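PDB 3QR3: endoglucanase EG-II from Hypocrea jecorina, which probably hydrolyses internal beta-1,4-glucosidic bonds of cellulose, as a family 5 endoglucanase whose catalytic domain is a TIM barrel. Local coordinates for residues 142-153 / 177-187; 254-262 / 285-293. All coordinates share one frame; numbering follows the deposited sequence.

Interaction 1 (142-153 / 177-187); sequences VWFGIMNEPHDV and QFISLPGNDWQ. With SO4 (sulfate ion), chain D.
The imidazole of His-151 lies flat over the indole of Trp-186 in an offset stack, its centroid 3.7 Å from that of the six-membered ring and the planes only 4° apart. Its CG, set between the backbone N and the carbonyl carbon (chi1 63°), lays the imidazole over the benzo ring, while CB sits over the five-membered ring on the same face. Glu-149 comes to the indole edge, its carboxylate almost perpendicular to the ring and OE1 3.3 Å from Trp-186 CE3. Beside it, Gln-187 OE1 accepts a nearly straight bond of 2.7 Å from Glu-149 N. His-151 is kept from turning by ND1 to Asp-152 OD2 (2.7 Å, in the ring plane) and NE2 to Thr-19 O. Glu-149 OE2 is positioned by His-219 and by a water shared with Trp-186 O. Just past the fourth barrel strand, Asn-148 and Glu-149 are consistent with the Asn-Glu pair of family 5, whose glutamate is the acid/base. Back at the strands, Trp-143 NE1 donates to Ser-180 OG (2.8 Å), and Phe-178 CB packs over the Trp-143 six-membered ring. Two backbone bonds, Phe-144 N to Phe-178 O and Ser-180 N to Phe-144 O, flank Ile-179 and make the single bridge that closes the barrel. Strands 142-145 and 179-182 thus meet between 99-104 and 214-219, and helix 155-171, which connects them, packs outside against Ile-146, Pro-150 and Ile-179.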
loop_
_atom_site.group_PDB
_atom_site.type_symbol
_atom_site.label_atom_id
_atom_site.label_comp_id
_atom_site.label_asym_id
_atom_site.label_seq_id
_atom_site.Cartn_x
_atom_site.Cartn_y
_atom_site.Cartn_z
ATOM N N VAL A 142 -3.229 -10.316 -7.362
ATOM C CA VAL A 142 -2.272 -9.221 -7.341
ATOM C C VAL A 142 -3.065 -7.918 -7.483
ATOM O O VAL A 142 -3.937 -7.794 -8.339
ATOM C CB VAL A 142 -1.225 -9.359 -8.461
ATOM C CG1 VAL A 142 -0.399 -8.083 -8.602
ATOM C CG2 VAL A 142 -0.325 -10.554 -8.192
ATOM N N TRP A 143 -2.773 -6.961 -6.620
ATOM C CA TRP A 143 -3.512 -5.705 -6.574
ATOM C C TRP A 143 -2.506 -4.636 -7.002
ATOM O O TRP A 143 -1.401 -4.588 -6.454
ATOM C CB TRP A 143 -3.983 -5.487 -5.130
ATOM C CG TRP A 143 -4.770 -4.245 -4.875
ATOM C CD1 TRP A 143 -4.450 -2.974 -5.258
ATOM C CD2 TRP A 143 -5.995 -4.149 -4.143
ATOM N NE1 TRP A 143 -5.423 -2.094 -4.831
ATOM C CE2 TRP A 143 -6.380 -2.791 -4.144
ATOM C CE3 TRP A 143 -6.817 -5.081 -3.503
ATOM C CZ2 TRP A 143 -7.543 -2.345 -3.520
ATOM C CZ3 TRP A 143 -7.965 -4.638 -2.882
ATOM C CH2 TRP A 143 -8.317 -3.279 -2.891
ATOM N N PHE A 144 -2.852 -3.807 -7.989
ATOM C CA PHE A 144 -1.890 -2.844 -8.541
ATOM C C PHE A 144 -1.920 -1.495 -7.799
ATOM O O PHE A 144 -2.820 -0.678 -8.009
ATOM C CB PHE A 144 -2.113 -2.648 -10.051
ATOM C CG PHE A 144 -1.923 -3.904 -10.865
ATOM C CD1 PHE A 144 -0.672 -4.253 -11.347
ATOM C CD2 PHE A 144 -2.995 -4.736 -11.149
ATOM C CE1 PHE A 144 -0.493 -5.409 -12.097
ATOM C CE2 PHE A 144 -2.821 -5.889 -11.896
ATOM C CZ PHE A 144 -1.568 -6.229 -12.364
ATOM N N GLY A 145 -0.939 -1.287 -6.923
ATOM C CA GLY A 145 -0.837 -0.073 -6.121
ATOM C C GLY A 145 -0.031 0.995 -6.839
ATOM O O GLY A 145 1.188 1.167 -6.624
ATOM N N ILE A 146 -0.728 1.715 -7.706
ATOM C CA ILE A 146 -0.102 2.599 -8.693
ATOM C C ILE A 146 1.028 3.476 -8.161
ATOM O O ILE A 146 2.093 3.578 -8.782
ATOM C CB ILE A 146 -1.181 3.462 -9.391
ATOM C CG1 ILE A 146 -2.055 2.567 -10.267
ATOM C CG2 ILE A 146 -0.547 4.569 -10.227
ATOM C CD1 ILE A 146 -3.062 3.349 -11.156
ATOM N N MET A 147 0.810 4.102 -7.011
ATOM C CA MET A 147 1.792 5.030 -6.474
ATOM C C MET A 147 1.550 5.337 -5.005
ATOM O O MET A 147 0.430 5.591 -4.589
ATOM C CB MET A 147 1.812 6.333 -7.282
ATOM C CG MET A 147 2.858 7.345 -6.804
ATOM S SD MET A 147 4.540 6.689 -6.821
ATOM C CE MET A 147 4.638 6.135 -8.517
ATOM N N ASN A 148 2.627 5.320 -4.229
ATOM C CA ASN A 148 2.555 5.665 -2.825
ATOM C C ASN A 148 2.643 7.182 -2.629
ATOM O O ASN A 148 3.586 7.826 -3.093
ATOM C CB ASN A 148 3.695 4.973 -2.067
ATOM C CG ASN A 148 3.660 5.259 -0.583
ATOM O OD1 ASN A 148 2.811 4.741 0.130
ATOM N ND2 ASN A 148 4.596 6.076 -0.110
ATOM N N GLU A 149 1.637 7.742 -1.969
ATOM C CA GLU A 149 1.672 9.118 -1.453
ATOM C C GLU A 149 2.124 10.235 -2.401
ATOM O O GLU A 149 3.090 10.953 -2.106
ATOM C CB GLU A 149 2.454 9.167 -0.131
ATOM C CG GLU A 149 1.748 8.363 0.949
ATOM C CD GLU A 149 2.254 8.630 2.347
ATOM O OE1 GLU A 149 3.245 9.365 2.490
ATOM O OE2 GLU A 149 1.637 8.102 3.304
ATOM N N PRO A 150 1.409 10.406 -3.533
ATOM C CA PRO A 150 1.617 11.637 -4.291
ATOM C C PRO A 150 1.395 12.820 -3.371
ATOM O O PRO A 150 0.527 12.758 -2.490
ATOM C CB PRO A 150 0.497 11.597 -5.348
ATOM C CG PRO A 150 0.203 10.127 -5.525
ATOM C CD PRO A 150 0.340 9.573 -4.114
ATOM N N HIS A 151 2.172 13.879 -3.570
ATOM C CA HIS A 151 2.007 15.099 -2.794
ATOM C C HIS A 151 2.522 16.295 -3.583
ATOM O O HIS A 151 3.468 16.175 -4.360
ATOM C CB HIS A 151 2.745 15.000 -1.459
ATOM C CG HIS A 151 4.234 14.859 -1.595
ATOM N ND1 HIS A 151 5.084 15.943 -1.627
ATOM C CD2 HIS A 151 5.020 13.761 -1.707
ATOM C CE1 HIS A 151 6.332 15.520 -1.749
ATOM N NE2 HIS A 151 6.323 14.199 -1.792
ATOM N N ASP A 152 1.899 17.445 -3.363
ATOM C CA ASP A 152 2.307 18.667 -4.028
ATOM C C ASP A 152 2.437 18.459 -5.536
ATOM O O ASP A 152 3.392 18.918 -6.146
ATOM C CB ASP A 152 3.629 19.157 -3.433
ATOM C CG ASP A 152 3.581 19.241 -1.911
ATOM O OD1 ASP A 152 2.848 20.106 -1.392
ATOM O OD2 ASP A 152 4.271 18.442 -1.236
ATOM N N VAL A 153 1.483 17.746 -6.131
ATOM C CA VAL A 153 1.427 17.648 -7.588
ATOM C C VAL A 153 0.159 18.335 -8.109
ATOM O O VAL A 153 -0.750 18.629 -7.334
ATOM C CB VAL A 153 1.464 16.180 -8.072
ATOM C CG1 VAL A 153 2.669 15.443 -7.474
ATOM C CG2 VAL A 153 0.157 15.458 -7.719
ATOM N N GLN A 177 -7.912 -7.772 -12.083
ATOM C CA GLN A 177 -7.324 -7.343 -10.815
ATOM C C GLN A 177 -7.873 -6.020 -10.293
ATOM O O GLN A 177 -8.318 -5.177 -11.068
ATOM C CB GLN A 177 -5.800 -7.220 -10.966
ATOM C CG GLN A 177 -5.065 -8.543 -11.136
ATOM C CD GLN A 177 -5.004 -9.030 -12.583
ATOM O OE1 GLN A 177 -5.688 -8.511 -13.464
ATOM N NE2 GLN A 177 -4.177 -10.039 -12.826
ATOM N N PHE A 178 -7.823 -5.837 -8.974
ATOM C CA PHE A 178 -8.023 -4.520 -8.371
ATOM C C PHE A 178 -6.878 -3.579 -8.743
ATOM O O PHE A 178 -5.712 -3.994 -8.828
ATOM C CB PHE A 178 -8.074 -4.612 -6.835
ATOM C CG PHE A 178 -9.321 -5.265 -6.287
ATOM C CD1 PHE A 178 -10.570 -4.678 -6.463
ATOM C CD2 PHE A 178 -9.233 -6.450 -5.562
ATOM C CE1 PHE A 178 -11.706 -5.265 -5.941
ATOM C CE2 PHE A 178 -10.369 -7.049 -5.038
ATOM C CZ PHE A 178 -11.605 -6.457 -5.218
ATOM N N ILE A 179 -7.205 -2.305 -8.924
ATOM C CA ILE A 179 -6.204 -1.276 -9.172
ATOM C C ILE A 179 -6.475 -0.092 -8.237
ATOM O O ILE A 179 -7.604 0.362 -8.130
ATOM C CB ILE A 179 -6.229 -0.790 -10.638
ATOM C CG1 ILE A 179 -6.000 -1.955 -11.600
ATOM C CG2 ILE A 179 -5.166 0.279 -10.868
ATOM C CD1 ILE A 179 -6.142 -1.559 -13.076
ATOM N N SER A 180 -5.442 0.388 -7.549
ATOM C CA SER A 180 -5.565 1.539 -6.657
ATOM C C SER A 180 -5.544 2.856 -7.411
ATOM O O SER A 180 -4.778 3.016 -8.363
ATOM C CB SER A 180 -4.390 1.578 -5.681
ATOM O OG SER A 180 -4.444 0.511 -4.761
ATOM N N LEU A 181 -6.365 3.806 -6.965
ATOM C CA LEU A 181 -6.300 5.181 -7.453
ATOM C C LEU A 181 -5.856 6.095 -6.301
ATOM O O LEU A 181 -6.647 6.399 -5.408
ATOM C CB LEU A 181 -7.672 5.623 -7.990
ATOM C CG LEU A 181 -8.343 4.705 -9.020
ATOM C CD1 LEU A 181 -9.707 5.238 -9.437
ATOM C CD2 LEU A 181 -7.440 4.505 -10.249
ATOM N N PRO A 182 -4.581 6.525 -6.303
ATOM C CA PRO A 182 -4.100 7.366 -5.197
ATOM C C PRO A 182 -4.177 8.867 -5.472
ATOM O O PRO A 182 -3.858 9.314 -6.578
ATOM C CB PRO A 182 -2.644 6.930 -5.068
ATOM C CG PRO A 182 -2.241 6.691 -6.534
ATOM C CD PRO A 182 -3.485 6.142 -7.219
ATOM N N GLY A 183 -4.572 9.634 -4.461
ATOM C CA GLY A 183 -4.724 11.071 -4.601
ATOM C C GLY A 183 -3.599 11.888 -3.986
ATOM O O GLY A 183 -2.578 11.338 -3.549
ATOM N N ASN A 184 -3.804 13.207 -3.943
ATOM C CA ASN A 184 -2.820 14.176 -3.450
ATOM C C ASN A 184 -2.715 14.186 -1.924
ATOM O O ASN A 184 -3.325 13.365 -1.241
ATOM C CB ASN A 184 -3.219 15.574 -3.936
ATOM C CG ASN A 184 -2.059 16.362 -4.520
ATOM O OD1 ASN A 184 -0.888 15.961 -4.446
ATOM N ND2 ASN A 184 -2.385 17.501 -5.114
ATOM N N ASP A 185 -1.946 15.130 -1.391
ATOM C CA ASP A 185 -1.799 15.277 0.055
ATOM C C ASP A 185 -1.387 13.976 0.750
ATOM O O ASP A 185 -1.950 13.605 1.774
ATOM C CB ASP A 185 -3.089 15.817 0.674
ATOM C CG ASP A 185 -3.245 17.317 0.478
ATOM O OD1 ASP A 185 -2.490 18.088 1.114
ATOM O OD2 ASP A 185 -4.126 17.722 -0.307
ATOM N N TRP A 186 -0.395 13.298 0.185
ATOM C CA TRP A 186 0.137 12.074 0.763
ATOM C C TRP A 186 -0.969 11.030 0.916
ATOM O O TRP A 186 -0.961 10.231 1.854
ATOM C CB TRP A 186 0.789 12.367 2.114
ATOM C CG TRP A 186 1.705 13.546 2.099
ATOM C CD1 TRP A 186 1.360 14.858 2.279
ATOM C CD2 TRP A 186 3.133 13.529 1.925
ATOM N NE1 TRP A 186 2.484 15.656 2.212
ATOM C CE2 TRP A 186 3.582 14.866 1.996
ATOM C CE3 TRP A 186 4.073 12.512 1.716
ATOM C CZ2 TRP A 186 4.929 15.214 1.859
ATOM C CZ3 TRP A 186 5.413 12.861 1.573
ATOM C CH2 TRP A 186 5.828 14.198 1.654
ATOM N N GLN A 187 -1.922 11.042 -0.010
ATOM C CA GLN A 187 -3.045 10.107 0.042
ATOM C C GLN A 187 -3.934 10.245 1.276
ATOM O O GLN A 187 -4.720 9.350 1.574
ATOM C CB GLN A 187 -2.539 8.670 -0.034
ATOM C CG GLN A 187 -2.143 8.227 -1.434
ATOM C CD GLN A 187 -1.776 6.756 -1.463
ATOM O OE1 GLN A 187 -0.607 6.402 -1.349
ATOM N NE2 GLN A 187 -2.781 5.889 -1.573
HETATM S S SO4 D . 2.594 19.012 3.529
HETATM O O1 SO4 D . 3.684 18.537 2.683
HETATM O O2 SO4 D . 2.592 20.473 3.543
HETATM O O3 SO4 D . 1.325 18.541 2.989
HETATM O O4 SO4 D . 2.769 18.513 4.888
HETATM O O HOH W 1 -6.444 -7.961 -7.558
HETATM O O HOH W 2 0.016 10.015 4.604
HETATM O O HOH W 3 -0.320 17.689 -1.724
#

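Interaction 2 (254-262 / 285-293); sequences RQAILTETG and DVYLGYVGW
Gln-255 reaches along the start of the neighbouring strand, beginning with CB 3.5 Å from Val-286 O. Its CG, opposite the carbonyl carbon (chi1 -74°), passes 3.6 Å from Asp-285 O, and the extended chain then carries CD to Leu-288 CG. At the tip the branches part: OE1 rests 3.8 Å from Leu-288 CD1, while NE2 donates to Asp-285 O at 3.2 Å, with that oxygen in the amide plane but the donor 38° above the carbonyl plane. A leucine here would probably leave Asp-285 O without this side-chain donor. Beyond it the backbones run parallel, Ala-256 paired with Tyr-287 and Leu-258 with Tyr-290. Three steps on one strand thus answer two on the other, a beta bulge at Leu-288 and Gly-289 that lets Leu-258 N bond to Gly-289 O. At the far end the carboxylate of Glu-260, with OE1 hydrogen-bonded to Tyr-221 and OE2 in a salt bridge with Arg-61, lies alongside the Trp-293 indole, OE2 3.6 Å from CZ3 and the planes 26° apart. The pair forms a beta-alpha-beta unit with helix 267-281; strands 214-219 and 5-11 continue the sheet beyond it, while helix 238-251 packs on Ala-256, Val-286 and Tyr-287.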
loop_
_atom_site.group_PDB
_atom_site.type_symbol
_atom_site.label_atom_id
_atom_site.label_comp_id
_atom_site.label_asym_id
_atom_site.label_seq_id
_atom_site.Cartn_x
_atom_site.Cartn_y
_atom_site.Cartn_z
ATOM N N ARG A 254 -18.995 3.879 -4.907
ATOM C CA ARG A 254 -17.596 3.524 -5.071
ATOM C C ARG A 254 -17.015 2.977 -3.766
ATOM O O ARG A 254 -17.681 2.975 -2.729
ATOM C CB ARG A 254 -16.791 4.734 -5.576
ATOM C CG ARG A 254 -17.251 5.276 -6.914
ATOM C CD ARG A 254 -16.970 4.304 -8.064
ATOM N NE ARG A 254 -15.541 4.009 -8.203
ATOM C CZ ARG A 254 -14.703 4.659 -9.006
ATOM N NH1 ARG A 254 -15.131 5.664 -9.768
ATOM N NH2 ARG A 254 -13.424 4.299 -9.048
ATOM N N GLN A 255 -15.775 2.504 -3.822
ATOM C CA GLN A 255 -15.140 1.895 -2.653
ATOM C C GLN A 255 -13.719 2.402 -2.489
ATOM O O GLN A 255 -13.103 2.848 -3.463
ATOM C CB GLN A 255 -15.114 0.373 -2.807
ATOM C CG GLN A 255 -16.473 -0.274 -2.610
ATOM C CD GLN A 255 -16.448 -1.751 -2.908
ATOM O OE1 GLN A 255 -15.871 -2.188 -3.901
ATOM N NE2 GLN A 255 -17.080 -2.528 -2.054
ATOM N N ALA A 256 -13.212 2.327 -1.258
ATOM C CA ALA A 256 -11.848 2.742 -0.941
ATOM C C ALA A 256 -11.178 1.695 -0.062
ATOM O O ALA A 256 -11.847 0.916 0.617
ATOM C CB ALA A 256 -11.857 4.078 -0.224
ATOM N N ILE A 257 -9.854 1.683 -0.086
ATOM C CA ILE A 257 -9.078 0.853 0.816
ATOM C C ILE A 257 -8.066 1.744 1.523
ATOM O O ILE A 257 -7.496 2.646 0.915
ATOM C CB ILE A 257 -8.335 -0.272 0.066
ATOM C CG1 ILE A 257 -7.539 -1.127 1.055
ATOM C CG2 ILE A 257 -7.425 0.312 -1.019
ATOM C CD1 ILE A 257 -7.263 -2.534 0.570
ATOM N N LEU A 258 -7.875 1.501 2.814
ATOM C CA LEU A 258 -6.896 2.220 3.615
ATOM C C LEU A 258 -5.613 1.390 3.613
ATOM O O LEU A 258 -5.506 0.410 4.359
ATOM C CB LEU A 258 -7.423 2.362 5.048
ATOM C CG LEU A 258 -6.569 3.036 6.119
ATOM C CD1 LEU A 258 -6.272 4.480 5.758
ATOM C CD2 LEU A 258 -7.272 2.957 7.470
ATOM N N THR A 259 -4.654 1.769 2.769
ATOM C CA THR A 259 -3.446 0.962 2.572
ATOM C C THR A 259 -2.306 1.294 3.523
ATOM O O THR A 259 -1.298 0.587 3.549
ATOM C CB THR A 259 -2.912 1.072 1.145
ATOM O OG1 THR A 259 -2.796 2.458 0.793
ATOM C CG2 THR A 259 -3.852 0.378 0.181
ATOM N N GLU A 260 -2.449 2.373 4.286
ATOM C CA GLU A 260 -1.501 2.649 5.364
ATOM C C GLU A 260 -2.196 3.275 6.555
ATOM O O GLU A 260 -2.881 4.292 6.431
ATOM C CB GLU A 260 -0.364 3.574 4.905
ATOM C CG GLU A 260 0.760 2.873 4.160
ATOM C CD GLU A 260 1.973 3.766 3.943
ATOM O OE1 GLU A 260 2.196 4.693 4.758
ATOM O OE2 GLU A 260 2.714 3.530 2.961
ATOM N N THR A 261 -2.021 2.655 7.710
ATOM C CA THR A 261 -2.477 3.235 8.956
ATOM C C THR A 261 -1.676 2.563 10.056
ATOM O O THR A 261 -1.158 1.466 9.860
ATOM C CB THR A 261 -4.005 3.072 9.159
ATOM O OG1 THR A 261 -4.424 3.860 10.279
ATOM C CG2 THR A 261 -4.403 1.615 9.387
ATOM N N GLY A 262 -1.535 3.221 11.196
ATOM C CA GLY A 262 -0.730 2.641 12.261
ATOM C C GLY A 262 -0.578 3.562 13.448
ATOM O O GLY A 262 -1.056 4.689 13.424
ATOM N N ASP A 285 -19.421 -1.752 3.346
ATOM C CA ASP A 285 -19.959 -1.645 1.993
ATOM C C ASP A 285 -19.090 -0.711 1.138
ATOM O O ASP A 285 -18.919 -0.930 -0.056
ATOM C CB ASP A 285 -21.433 -1.196 1.994
ATOM C CG ASP A 285 -21.633 0.191 2.587
ATOM O OD1 ASP A 285 -21.013 0.509 3.622
ATOM O OD2 ASP A 285 -22.436 0.962 2.020
ATOM N N VAL A 286 -18.538 0.324 1.759
ATOM C CA VAL A 286 -17.672 1.265 1.037
ATOM C C VAL A 286 -16.173 1.078 1.320
ATOM O O VAL A 286 -15.324 1.435 0.495
ATOM C CB VAL A 286 -18.089 2.732 1.298
ATOM C CG1 VAL A 286 -19.534 2.956 0.836
ATOM C CG2 VAL A 286 -17.947 3.078 2.772
ATOM N N TYR A 287 -15.834 0.530 2.483
ATOM C CA TYR A 287 -14.424 0.245 2.766
ATOM C C TYR A 287 -14.096 -1.224 2.504
ATOM O O TYR A 287 -14.734 -2.117 3.062
ATOM C CB TYR A 287 -14.044 0.659 4.190
ATOM C CG TYR A 287 -14.147 2.148 4.406
ATOM C CD1 TYR A 287 -13.357 3.024 3.673
ATOM C CD2 TYR A 287 -15.044 2.682 5.322
ATOM C CE1 TYR A 287 -13.445 4.388 3.850
ATOM C CE2 TYR A 287 -15.147 4.054 5.503
ATOM C CZ TYR A 287 -14.343 4.901 4.755
ATOM O OH TYR A 287 -14.419 6.264 4.919
ATOM N N LEU A 288 -13.112 -1.461 1.639
ATOM C CA LEU A 288 -12.727 -2.817 1.247
ATOM C C LEU A 288 -11.715 -3.435 2.199
ATOM O O LEU A 288 -11.562 -4.651 2.249
ATOM C CB LEU A 288 -12.144 -2.831 -0.172
ATOM C CG LEU A 288 -13.126 -3.139 -1.298
ATOM C CD1 LEU A 288 -12.420 -3.092 -2.654
ATOM C CD2 LEU A 288 -13.767 -4.494 -1.075
ATOM N N GLY A 289 -11.005 -2.597 2.947
ATOM C CA GLY A 289 -10.018 -3.123 3.869
ATOM C C GLY A 289 -9.118 -2.097 4.520
ATOM O O GLY A 289 -9.197 -0.899 4.237
ATOM N N TYR A 290 -8.272 -2.578 5.421
ATOM C CA TYR A 290 -7.258 -1.746 6.062
ATOM C C TYR A 290 -5.939 -2.502 6.103
ATOM O O TYR A 290 -5.923 -3.731 6.222
ATOM C CB TYR A 290 -7.674 -1.339 7.482
ATOM C CG TYR A 290 -7.877 -2.501 8.435
ATOM C CD1 TYR A 290 -6.805 -3.076 9.115
ATOM C CD2 TYR A 290 -9.148 -3.012 8.663
ATOM C CE1 TYR A 290 -7.002 -4.145 9.997
ATOM C CE2 TYR A 290 -9.356 -4.069 9.531
ATOM C CZ TYR A 290 -8.287 -4.632 10.198
ATOM O OH TYR A 290 -8.523 -5.683 11.060
ATOM N N VAL A 291 -4.838 -1.765 6.001
ATOM C CA VAL A 291 -3.503 -2.360 6.024
ATOM C C VAL A 291 -2.586 -1.590 6.974
ATOM O O VAL A 291 -2.330 -0.409 6.776
ATOM C CB VAL A 291 -2.865 -2.380 4.614
ATOM C CG1 VAL A 291 -1.603 -3.237 4.609
ATOM C CG2 VAL A 291 -3.863 -2.901 3.578
ATOM N N GLY A 292 -2.087 -2.262 8.000
ATOM C CA GLY A 292 -1.277 -1.604 9.013
ATOM C C GLY A 292 0.132 -1.324 8.531
ATOM O O GLY A 292 0.649 -2.041 7.673
ATOM N N TRP A 293 0.741 -0.269 9.072
ATOM C CA TRP A 293 2.155 0.055 8.835
ATOM C C TRP A 293 2.897 0.067 10.180
ATOM O O TRP A 293 2.524 0.819 11.079
ATOM C CB TRP A 293 2.290 1.436 8.167
ATOM C CG TRP A 293 3.727 1.801 7.827
ATOM C CD1 TRP A 293 4.643 2.388 8.658
ATOM C CD2 TRP A 293 4.400 1.591 6.575
ATOM N NE1 TRP A 293 5.843 2.551 8.003
ATOM C CE2 TRP A 293 5.723 2.071 6.724
ATOM C CE3 TRP A 293 4.018 1.035 5.347
ATOM C CZ2 TRP A 293 6.664 2.018 5.691
ATOM C CZ3 TRP A 293 4.947 0.995 4.315
ATOM C CH2 TRP A 293 6.260 1.478 4.497
#

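In the fold
Residues 142-187 come wholly ahead of 254-293 in the chain, and the two contacts' centres lie about 12 Å apart in one parallel barrel. Interaction 1 pairs barrel strands four and five, interaction 2 strands seven and eight, with strand 214-219 between 179-182 and 256-261. Inside the barrel Trp-143 CZ2 meets Ile-257 CG2 at 3.7 Å, and Asp-217 bonds to both Ser-180 and Thr-259. Glu-149 OE2, just past strand 142-145, comes within 3.7 Å of Glu-260 OE1, near the C-terminal end of strand 256-261, consistent with the two catalytic glutamates of family 5. Arg-61 hydrogen-bonds Asn-148 and forms a salt bridge with Glu-260. Separate strand pairings thus converge on what is probably the active site.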